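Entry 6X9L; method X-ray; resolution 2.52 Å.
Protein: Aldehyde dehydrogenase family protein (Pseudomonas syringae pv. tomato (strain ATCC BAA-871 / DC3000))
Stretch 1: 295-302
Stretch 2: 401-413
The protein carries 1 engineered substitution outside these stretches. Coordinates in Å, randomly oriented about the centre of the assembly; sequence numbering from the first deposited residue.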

# COMPACT_ATOMS: atom_id res chain seq x y z
N THR A 295 9.29 -25.21 -2.26
CA THR A 295 8.62 -26.42 -2.72
C THR A 295 8.81 -26.72 -4.21
O THR A 295 8.27 -27.72 -4.70
CB THR A 295 7.13 -26.30 -2.42
OG1 THR A 295 6.69 -25.02 -2.86
CG2 THR A 295 6.89 -26.43 -0.94
N ARG A 296 9.53 -25.87 -4.95
CA ARG A 296 9.96 -26.17 -6.31
C ARG A 296 11.48 -26.16 -6.32
O ARG A 296 12.10 -25.09 -6.23
CB ARG A 296 9.41 -25.15 -7.32
CG ARG A 296 7.92 -25.23 -7.58
CD ARG A 296 7.34 -23.86 -7.80
NE ARG A 296 7.73 -23.29 -9.08
CZ ARG A 296 8.35 -22.12 -9.23
NH1 ARG A 296 8.64 -21.36 -8.19
NH2 ARG A 296 8.67 -21.71 -10.45
N MET A 297 12.09 -27.34 -6.39
CA MET A 297 13.55 -27.49 -6.41
C MET A 297 14.01 -27.61 -7.85
O MET A 297 13.63 -28.56 -8.55
CB MET A 297 13.99 -28.69 -5.58
CG MET A 297 15.48 -28.77 -5.38
SD MET A 297 16.03 -30.23 -4.48
CE MET A 297 15.91 -29.63 -2.78
N ILE A 298 14.84 -26.66 -8.29
CA ILE A 298 15.18 -26.50 -9.70
C ILE A 298 16.65 -26.86 -9.87
O ILE A 298 17.54 -26.23 -9.27
CB ILE A 298 14.87 -25.07 -10.18
CG1 ILE A 298 13.38 -24.81 -9.96
CG2 ILE A 298 15.22 -24.90 -11.65
CD1 ILE A 298 13.02 -23.35 -9.83
N VAL A 299 16.91 -27.88 -10.69
CA VAL A 299 18.21 -28.55 -10.71
C VAL A 299 18.57 -28.91 -12.14
O VAL A 299 17.70 -29.07 -13.01
CB VAL A 299 18.20 -29.82 -9.83
CG1 VAL A 299 17.96 -29.47 -8.37
CG2 VAL A 299 17.12 -30.78 -10.30
N PRO A 300 19.88 -29.03 -12.42
CA PRO A 300 20.34 -29.39 -13.78
C PRO A 300 19.83 -30.76 -14.22
O PRO A 300 19.85 -31.72 -13.46
CB PRO A 300 21.87 -29.39 -13.65
CG PRO A 300 22.15 -28.51 -12.48
CD PRO A 300 21.00 -28.70 -11.53
N ARG A 301 19.40 -30.84 -15.48
CA ARG A 301 18.77 -32.07 -15.95
C ARG A 301 19.69 -33.26 -15.75
O ARG A 301 19.28 -34.31 -15.24
CB ARG A 301 18.37 -31.95 -17.42
CG ARG A 301 17.58 -33.14 -17.97
CD ARG A 301 16.87 -32.78 -19.28
NE ARG A 301 15.48 -32.34 -19.06
CZ ARG A 301 15.05 -31.08 -19.14
NH1 ARG A 301 15.90 -30.11 -19.45
NH2 ARG A 301 13.77 -30.79 -18.92
N ASN A 302 20.95 -33.12 -16.15
CA ASN A 302 21.91 -34.20 -16.02
C ASN A 302 22.19 -34.54 -14.56
O ASN A 302 23.01 -35.41 -14.27
CB ASN A 302 23.21 -33.83 -16.72
CG ASN A 302 23.91 -32.67 -16.05
OD1 ASN A 302 23.29 -31.85 -15.36
ND2 ASN A 302 25.22 -32.60 -16.23
N ALA A 401 13.69 -29.82 -13.87
CA ALA A 401 14.98 -29.85 -14.53
C ALA A 401 15.17 -28.61 -15.40
O ALA A 401 14.20 -28.03 -15.90
CB ALA A 401 15.13 -31.10 -15.40
N TYR A 402 16.43 -28.23 -15.58
CA TYR A 402 16.79 -27.12 -16.46
C TYR A 402 18.06 -27.46 -17.24
O TYR A 402 18.88 -28.27 -16.81
CB TYR A 402 16.93 -25.82 -15.66
CG TYR A 402 18.14 -25.74 -14.73
CD1 TYR A 402 19.42 -25.52 -15.24
CD2 TYR A 402 17.99 -25.83 -13.35
CE1 TYR A 402 20.52 -25.44 -14.40
CE2 TYR A 402 19.10 -25.74 -12.50
CZ TYR A 402 20.36 -25.54 -13.03
OH TYR A 402 21.46 -25.44 -12.21
N ASP A 403 18.21 -26.82 -18.40
CA ASP A 403 19.36 -27.03 -19.28
C ASP A 403 20.33 -25.86 -19.33
O ASP A 403 21.43 -26.03 -19.86
CB ASP A 403 18.89 -27.33 -20.71
CG ASP A 403 17.98 -28.54 -20.79
OD1 ASP A 403 18.41 -29.65 -20.39
OD2 ASP A 403 16.83 -28.37 -21.27
N THR A 404 19.94 -24.68 -18.86
CA THR A 404 20.86 -23.56 -18.69
C THR A 404 20.46 -22.78 -17.45
O THR A 404 19.31 -22.84 -17.00
CB THR A 404 20.87 -22.61 -19.90
OG1 THR A 404 19.57 -22.03 -20.05
CG2 THR A 404 21.25 -23.33 -21.15
N ILE A 405 21.43 -22.04 -16.90
CA ILE A 405 21.17 -21.16 -15.77
C ILE A 405 20.13 -20.09 -16.13
O ILE A 405 19.28 -19.72 -15.32
CB ILE A 405 22.49 -20.53 -15.27
CG1 ILE A 405 23.47 -21.61 -14.84
CG2 ILE A 405 22.25 -19.58 -14.10
CD1 ILE A 405 24.72 -21.06 -14.22
N ASP A 406 20.19 -19.57 -17.36
CA ASP A 406 19.16 -18.63 -17.80
C ASP A 406 17.78 -19.28 -17.72
O ASP A 406 16.80 -18.64 -17.30
CB ASP A 406 19.44 -18.14 -19.22
CG ASP A 406 20.56 -17.11 -19.29
OD1 ASP A 406 20.80 -16.45 -18.25
OD2 ASP A 406 21.18 -16.95 -20.38
N GLU A 407 17.69 -20.55 -18.10
CA GLU A 407 16.43 -21.29 -18.07
C GLU A 407 15.95 -21.50 -16.64
O GLU A 407 14.75 -21.39 -16.35
CB GLU A 407 16.61 -22.62 -18.78
CG GLU A 407 15.47 -23.57 -18.60
CD GLU A 407 15.64 -24.79 -19.47
OE1 GLU A 407 16.46 -24.72 -20.42
OE2 GLU A 407 14.97 -25.82 -19.21
N ALA A 408 16.88 -21.80 -15.73
CA ALA A 408 16.52 -22.03 -14.34
C ALA A 408 15.87 -20.80 -13.73
O ALA A 408 14.90 -20.90 -12.97
CB ALA A 408 17.76 -22.44 -13.54
N VAL A 409 16.39 -19.61 -14.07
CA VAL A 409 15.80 -18.37 -13.57
C VAL A 409 14.39 -18.18 -14.13
O VAL A 409 13.46 -17.80 -13.41
CB VAL A 409 16.73 -17.17 -13.90
CG1 VAL A 409 16.04 -15.84 -13.62
CG2 VAL A 409 18.05 -17.27 -13.12
N ALA A 410 14.21 -18.47 -15.43
CA ALA A 410 12.89 -18.32 -16.04
C ALA A 410 11.86 -19.23 -15.36
O ALA A 410 10.71 -18.81 -15.13
CB ALA A 410 12.97 -18.61 -17.53
N ILE A 411 12.24 -20.46 -15.04
CA ILE A 411 11.36 -21.36 -14.31
C ILE A 411 11.08 -20.82 -12.92
O ILE A 411 9.94 -20.85 -12.44
CB ILE A 411 11.99 -22.76 -14.25
CG1 ILE A 411 12.12 -23.34 -15.65
CG2 ILE A 411 11.17 -23.69 -13.37
CD1 ILE A 411 12.68 -24.73 -15.66
N ALA A 412 12.12 -20.32 -12.23
CA ALA A 412 11.91 -19.80 -10.89
C ALA A 412 10.89 -18.66 -10.90
O ALA A 412 10.02 -18.60 -10.04
CB ALA A 412 13.24 -19.35 -10.29
N ASN A 413 10.98 -17.78 -11.89
CA ASN A 413 10.05 -16.66 -12.01
C ASN A 413 8.73 -17.04 -12.68
O ASN A 413 7.82 -16.21 -12.72
CB ASN A 413 10.73 -15.52 -12.79
CG ASN A 413 11.76 -14.80 -11.96
OD1 ASN A 413 11.56 -14.58 -10.77
ND2 ASN A 413 12.86 -14.43 -12.58

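A proline lies flat over a tyrosine ring at the edge of a strand pairing: Pro-300 CA sits 3.9 Å from the centroid of the Tyr-402 ring, only 10° off the ring normal. The CA-H of Pro-300, polarized by the adjacent nitrogen and carbonyl, suits the electron-rich aromatic face; separately, Pro-300 CG makes an apolar contact with Tyr-402 CZ at 3.5 Å.

Around this CH-pi contact the two strands run parallel, Val-299 bridging to Ala-401 and Pro-300 to Tyr-402. Tyr-402 N donates to Val-299 O at 3.0 Å, and Arg-301 N donates to Tyr-402 O at 2.9 Å. Thus the backbone of Tyr-402 bonds to the residues before and after Pro-300, whose own nitrogen carries no hydrogen to give. Proline therefore fits here without costing this strand pairing a bond.

After Tyr-402 the chain turns into a helix that runs back nearly antiparallel to strand 296-300. Thr-404 caps it, Thr-404 OG1 accepting from Glu-407 N at 3.1 Å. Ile-298 fills the space between strand and helix: its CG2 meets the edge of the tyrosine ring at Tyr-402 CD2 (3.4 Å) and also Ala-408 CB (4.0 Å), while its CD1 reaches Ile-411 CG2 and Ala-412 CB, both at 4.0 Å. The small alanine side chains leave room for the branched isoleucine.

Arginines finish both ends. The guanidinium of buried Arg-296 meets the carbonyls of Ile-411 and Ala-412 near its edge, with NH2 2.5 Å from Ile-411 O and a weak hydrogen bond from NH2 to Ala-412 O at 3.4 Å. At the exposed end, Arg-301 lays one guanidinium face over the methyl of Ala-401, with CZ 3.7 Å from Ala-401 CB, leaving its edge free for charge: Arg-301 NH1 forms a salt bridge with Asp-403 OD2 at 2.7 Å.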